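Local coordinates for protein 3-isopropylmalate dehydratase small subunit (PDB 3Q3W) that forms the small subunit of isopropylmalate isomerase, which interconverts 2-isopropylmalate and 3-isopropylmalate by way of 2-isopropylmaleate, at residues E69-N81 with K128-K140. Residues are numbered along the deposited sequence; the frame is centred on the assembly and turned at random.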
loop_
_atom_site.group_PDB
_atom_site.type_symbol
_atom_site.label_atom_id
_atom_site.label_comp_id
_atom_site.label_asym_id
_atom_site.label_seq_id
_atom_site.Cartn_x
_atom_site.Cartn_y
_atom_site.Cartn_z
ATOM N N GLU A 69 -5.605 13.696 9.264
ATOM C CA GLU A 69 -5.278 12.587 10.186
ATOM C C GLU A 69 -4.430 11.544 9.470
ATOM O O GLU A 69 -3.656 10.804 10.102
ATOM C CB GLU A 69 -6.551 11.955 10.743
ATOM C CG GLU A 69 -7.278 12.853 11.722
ATOM C CD GLU A 69 -8.101 13.967 11.080
ATOM O OE1 GLU A 69 -8.344 13.999 9.820
ATOM O OE2 GLU A 69 -8.509 14.821 11.862
ATOM N N TYR A 70 -4.527 11.524 8.142
ATOM C CA TYR A 70 -3.747 10.590 7.311
ATOM C C TYR A 70 -2.575 11.189 6.493
ATOM O O TYR A 70 -2.042 10.534 5.559
ATOM C CB TYR A 70 -4.696 9.783 6.429
ATOM C CG TYR A 70 -5.690 8.971 7.265
ATOM C CD1 TYR A 70 -5.256 7.920 8.043
ATOM C CD2 TYR A 70 -7.044 9.285 7.276
ATOM C CE1 TYR A 70 -6.161 7.182 8.836
ATOM C CE2 TYR A 70 -7.970 8.570 8.063
ATOM C CZ TYR A 70 -7.513 7.512 8.841
ATOM O OH TYR A 70 -8.393 6.772 9.576
ATOM N N GLN A 71 -2.120 12.364 6.904
ATOM C CA GLN A 71 -0.964 12.955 6.275
ATOM C C GLN A 71 0.204 12.040 6.488
ATOM O O GLN A 71 0.301 11.355 7.531
ATOM C CB GLN A 71 -0.598 14.266 6.901
ATOM C CG GLN A 71 -1.275 15.422 6.283
ATOM C CD GLN A 71 -0.829 16.714 6.969
ATOM O OE1 GLN A 71 -0.626 17.718 6.318
ATOM N NE2 GLN A 71 -0.637 16.657 8.285
ATOM N N ASN A 72 1.104 12.033 5.508
ATOM C CA ASN A 72 2.288 11.198 5.559
ATOM C C ASN A 72 2.023 9.689 5.724
ATOM O O ASN A 72 2.815 8.969 6.350
ATOM C CB ASN A 72 3.264 11.697 6.633
ATOM C CG ASN A 72 4.206 12.712 6.088
ATOM O OD1 ASN A 72 3.816 13.847 5.769
ATOM N ND2 ASN A 72 5.452 12.304 5.901
ATOM N N SER A 73 0.950 9.198 5.134
ATOM C CA SER A 73 0.636 7.754 5.214
ATOM C C SER A 73 1.738 6.957 4.544
ATOM O O SER A 73 2.195 7.341 3.448
ATOM C CB SER A 73 -0.726 7.456 4.561
ATOM O OG SER A 73 -1.796 7.846 5.404
ATOM N N SER A 74 2.190 5.871 5.177
ATOM C CA SER A 74 3.142 4.949 4.563
ATOM C C SER A 74 2.691 3.493 4.608
ATOM O O SER A 74 3.386 2.577 4.086
ATOM C CB SER A 74 4.552 5.113 5.176
ATOM O OG SER A 74 4.574 4.797 6.561
ATOM N N ILE A 75 1.522 3.275 5.202
ATOM C CA ILE A 75 0.823 1.981 5.207
ATOM C C ILE A 75 -0.642 2.126 4.820
ATOM O O ILE A 75 -1.324 3.070 5.280
ATOM C CB ILE A 75 0.862 1.362 6.636
ATOM C CG1 ILE A 75 2.294 1.080 7.028
ATOM C CG2 ILE A 75 0.065 0.080 6.700
ATOM C CD1 ILE A 75 2.527 0.856 8.551
ATOM N N LEU A 76 -1.140 1.195 4.007
ATOM C CA LEU A 76 -2.543 1.172 3.596
ATOM C C LEU A 76 -3.196 -0.071 4.135
ATOM O O LEU A 76 -2.551 -1.116 4.229
ATOM C CB LEU A 76 -2.697 1.221 2.078
ATOM C CG LEU A 76 -2.167 2.459 1.322
ATOM C CD1 LEU A 76 -2.439 2.320 -0.197
ATOM C CD2 LEU A 76 -2.724 3.767 1.853
ATOM N N VAL A 77 -4.463 0.044 4.525
ATOM C CA VAL A 77 -5.246 -1.100 4.908
ATOM C C VAL A 77 -6.478 -1.111 4.019
ATOM O O VAL A 77 -7.298 -0.179 4.056
ATOM C CB VAL A 77 -5.640 -1.005 6.372
ATOM C CG1 VAL A 77 -6.319 -2.327 6.822
ATOM C CG2 VAL A 77 -4.430 -0.734 7.185
ATOM N N SER A 78 -6.602 -2.144 3.199
ATOM C CA SER A 78 -7.705 -2.267 2.250
ATOM C C SER A 78 -8.400 -3.621 2.315
ATOM O O SER A 78 -8.093 -4.457 3.145
ATOM C CB SER A 78 -7.199 -2.036 0.845
ATOM O OG SER A 78 -8.238 -1.560 0.005
ATOM N N PHE A 79 -9.373 -3.815 1.442
ATOM C CA PHE A 79 -10.137 -5.027 1.463
ATOM C C PHE A 79 -9.602 -5.918 0.357
ATOM O O PHE A 79 -8.488 -5.692 -0.140
ATOM C CB PHE A 79 -11.621 -4.722 1.309
ATOM C CG PHE A 79 -12.238 -3.954 2.471
ATOM C CD1 PHE A 79 -11.712 -4.014 3.748
ATOM C CD2 PHE A 79 -13.422 -3.238 2.266
ATOM C CE1 PHE A 79 -12.329 -3.351 4.776
ATOM C CE2 PHE A 79 -14.054 -2.581 3.296
ATOM C CZ PHE A 79 -13.504 -2.633 4.549
ATOM N N GLU A 80 -10.364 -6.952 -0.001
ATOM C CA GLU A 80 -9.843 -8.049 -0.801
ATOM C C GLU A 80 -9.536 -7.688 -2.228
ATOM O O GLU A 80 -10.089 -6.750 -2.775
ATOM C CB GLU A 80 -10.790 -9.262 -0.795
ATOM C CG GLU A 80 -12.284 -8.965 -1.085
ATOM C CD GLU A 80 -13.132 -8.827 0.199
ATOM O OE1 GLU A 80 -12.788 -7.988 1.070
ATOM O OE2 GLU A 80 -14.132 -9.560 0.329
ATOM N N ASN A 81 -8.665 -8.512 -2.819
ATOM C CA ASN A 81 -8.292 -8.439 -4.218
ATOM C C ASN A 81 -7.722 -7.074 -4.563
ATOM O O ASN A 81 -8.021 -6.491 -5.607
ATOM C CB ASN A 81 -9.462 -8.851 -5.140
ATOM C CG ASN A 81 -9.027 -9.112 -6.575
ATOM O OD1 ASN A 81 -7.905 -9.565 -6.828
ATOM N ND2 ASN A 81 -9.897 -8.798 -7.524
ATOM N N LYS A 128 -9.520 -11.806 6.885
ATOM C CA LYS A 128 -10.458 -10.702 6.706
ATOM C C LYS A 128 -10.941 -10.155 8.046
ATOM O O LYS A 128 -11.066 -8.943 8.210
ATOM C CB LYS A 128 -11.614 -11.128 5.786
ATOM C CG LYS A 128 -12.971 -10.510 6.100
ATOM C CD LYS A 128 -13.587 -9.787 4.922
ATOM C CE LYS A 128 -13.062 -8.372 4.828
ATOM N NZ LYS A 128 -13.697 -7.634 3.696
ATOM N N ASP A 129 -11.184 -11.045 9.006
ATOM C CA ASP A 129 -11.549 -10.612 10.361
ATOM C C ASP A 129 -10.492 -9.695 10.949
ATOM O O ASP A 129 -10.823 -8.715 11.610
ATOM C CB ASP A 129 -11.814 -11.803 11.310
ATOM C CG ASP A 129 -10.539 -12.497 11.800
ATOM O OD1 ASP A 129 -10.305 -12.505 13.033
ATOM O OD2 ASP A 129 -9.790 -13.072 10.963
ATOM N N GLU A 130 -9.225 -9.992 10.700
ATOM C CA GLU A 130 -8.150 -9.197 11.267
ATOM C C GLU A 130 -8.109 -7.835 10.541
ATOM O O GLU A 130 -7.948 -6.810 11.190
ATOM C CB GLU A 130 -6.805 -9.918 11.158
ATOM C CG GLU A 130 -6.604 -11.216 12.066
ATOM C CD GLU A 130 -5.281 -11.982 11.741
ATOM O OE1 GLU A 130 -4.779 -11.832 10.603
ATOM O OE2 GLU A 130 -4.747 -12.723 12.611
ATOM N N VAL A 131 -8.297 -7.830 9.221
ATOM C CA VAL A 131 -8.364 -6.576 8.443
ATOM C C VAL A 131 -9.516 -5.677 8.946
ATOM O O VAL A 131 -9.353 -4.478 9.094
ATOM C CB VAL A 131 -8.540 -6.833 6.917
ATOM C CG1 VAL A 131 -8.668 -5.514 6.161
ATOM C CG2 VAL A 131 -7.383 -7.673 6.339
ATOM N N LEU A 132 -10.657 -6.292 9.256
ATOM C CA LEU A 132 -11.882 -5.572 9.589
ATOM C C LEU A 132 -11.718 -4.874 10.922
ATOM O O LEU A 132 -12.136 -3.717 11.121
ATOM C CB LEU A 132 -13.041 -6.569 9.640
ATOM C CG LEU A 132 -14.225 -6.256 8.725
ATOM C CD1 LEU A 132 -13.799 -5.435 7.525
ATOM C CD2 LEU A 132 -14.920 -7.572 8.314
ATOM N N GLU A 133 -11.085 -5.609 11.828
ATOM C CA GLU A 133 -10.718 -5.136 13.150
ATOM C C GLU A 133 -9.732 -3.984 13.082
ATOM O O GLU A 133 -9.887 -3.014 13.793
ATOM C CB GLU A 133 -10.128 -6.313 13.936
ATOM C CG GLU A 133 -9.442 -6.022 15.256
ATOM C CD GLU A 133 -9.095 -7.308 16.030
ATOM O OE1 GLU A 133 -9.030 -8.387 15.423
ATOM O OE2 GLU A 133 -8.881 -7.254 17.255
ATOM N N ILE A 134 -8.678 -4.140 12.293
ATOM C CA ILE A 134 -7.681 -3.045 12.058
ATOM C C ILE A 134 -8.321 -1.741 11.617
ATOM O O ILE A 134 -8.098 -0.739 12.236
ATOM C CB ILE A 134 -6.604 -3.480 11.052
ATOM C CG1 ILE A 134 -5.615 -4.402 11.757
ATOM C CG2 ILE A 134 -5.851 -2.320 10.490
ATOM C CD1 ILE A 134 -4.847 -5.257 10.817
ATOM N N VAL A 135 -9.129 -1.803 10.565
ATOM C CA VAL A 135 -9.799 -0.684 9.999
ATOM C C VAL A 135 -10.638 0.010 11.043
ATOM O O VAL A 135 -10.480 1.223 11.228
ATOM C CB VAL A 135 -10.690 -1.087 8.840
ATOM C CG1 VAL A 135 -11.635 0.109 8.466
ATOM C CG2 VAL A 135 -9.831 -1.511 7.642
ATOM N N ASP A 136 -11.446 -0.761 11.796
ATOM C CA ASP A 136 -12.337 -0.164 12.777
ATOM C C ASP A 136 -11.545 0.625 13.800
ATOM O O ASP A 136 -11.838 1.775 14.106
ATOM C CB ASP A 136 -13.157 -1.194 13.528
ATOM C CG ASP A 136 -14.046 -0.542 14.553
ATOM O OD1 ASP A 136 -13.774 -0.667 15.764
ATOM O OD2 ASP A 136 -14.963 0.156 14.118
ATOM N N GLU A 137 -10.512 0.013 14.327
ATOM C CA GLU A 137 -9.727 0.684 15.332
ATOM C C GLU A 137 -8.968 1.900 14.743
ATOM O O GLU A 137 -8.835 2.924 15.402
ATOM C CB GLU A 137 -8.758 -0.334 15.913
ATOM C CG GLU A 137 -7.696 0.203 16.848
ATOM C CD GLU A 137 -8.219 0.619 18.177
ATOM O OE1 GLU A 137 -9.224 0.024 18.633
ATOM O OE2 GLU A 137 -7.606 1.535 18.781
ATOM N N LEU A 138 -8.447 1.753 13.524
ATOM C CA LEU A 138 -7.610 2.792 12.918
ATOM C C LEU A 138 -8.406 4.067 12.703
ATOM O O LEU A 138 -7.922 5.193 12.914
ATOM C CB LEU A 138 -7.036 2.281 11.585
ATOM C CG LEU A 138 -5.927 3.094 10.907
ATOM C CD1 LEU A 138 -4.780 3.466 11.851
ATOM C CD2 LEU A 138 -5.443 2.239 9.748
ATOM N N LYS A 139 -9.636 3.887 12.270
ATOM C CA LYS A 139 -10.508 5.001 12.046
ATOM C C LYS A 139 -10.840 5.703 13.323
ATOM O O LYS A 139 -10.828 6.948 13.383
ATOM C CB LYS A 139 -11.784 4.512 11.459
ATOM C CG LYS A 139 -11.623 4.022 10.068
ATOM C CD LYS A 139 -12.986 3.837 9.471
ATOM C CE LYS A 139 -13.798 2.763 10.132
ATOM N NZ LYS A 139 -15.057 2.672 9.361
ATOM N N LYS A 140 -11.166 4.902 14.340
ATOM C CA LYS A 140 -11.484 5.431 15.648
ATOM C C LYS A 140 -10.305 6.104 16.327
ATOM O O LYS A 140 -10.509 7.031 17.109
ATOM C CB LYS A 140 -12.006 4.348 16.577
ATOM C CG LYS A 140 -13.371 3.837 16.212
ATOM C CD LYS A 140 -13.774 2.775 17.186
ATOM C CE LYS A 140 -15.184 2.284 16.900
ATOM N NZ LYS A 140 -15.521 1.055 17.660
#
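The Phe79 ring meets Lys128 over one face, where the ammonium NZ sits 4.4 Å from the ring centroid and 24° off the ring normal, a cation-pi contact. At the ring's edge, near its plane, lies Val131 CG1, while Leu132 CD1 approaches CE1 obliquely at 3.7 Å. With CG anti to the carbonyl carbon (chi1 -66°), the ring reaches the first turns of helix 128-140, and a phenylalanine suits this place because it offers both an apolar rim for the branched residues and a pi face for the charge. The same NZ makes a salt bridge with Glu80, 2.8 Å from OE1, which accepts with its syn lone pair, on the side of its other oxygen. Bends at chi2 and chi3 bring NZ between ring face and carboxylate, which would probably stabilise its positive charge; both contacts belong to one of two modelled conformers of Lys128 and may be part-time.

Deeper in, Val77 points toward the helix. Its CG1 packs 3.7 Å from both Ile134 CG2 and Val135 CG2, and its CG2 lies 4.1 Å from Leu138 CD2. Short, beta-branched valine fits a strand passing close to the helix, nearest Val135 CA to CA, whereas longer Leu138 spans to it from the next turn. Val131 CG1 presses to 3.2 Å from Ser78 O, a carbonyl oxygen buried by the contact and without a polar partner anywhere in the model. At the far end Tyr70 OH reaches the helix backbone, 3.7 Å from both Leu138 O and Lys139 CA; Lys144 NZ binds Leu138 O and, weakly, that hydroxyl.

The helix crosses strand 73-78 at -119°, with axes 8.7 Å apart: an apolar helix face laid across an inner strand of a mixed beta sheet, the alpha/beta packing of the aconitase C-terminal (swivel) domain family.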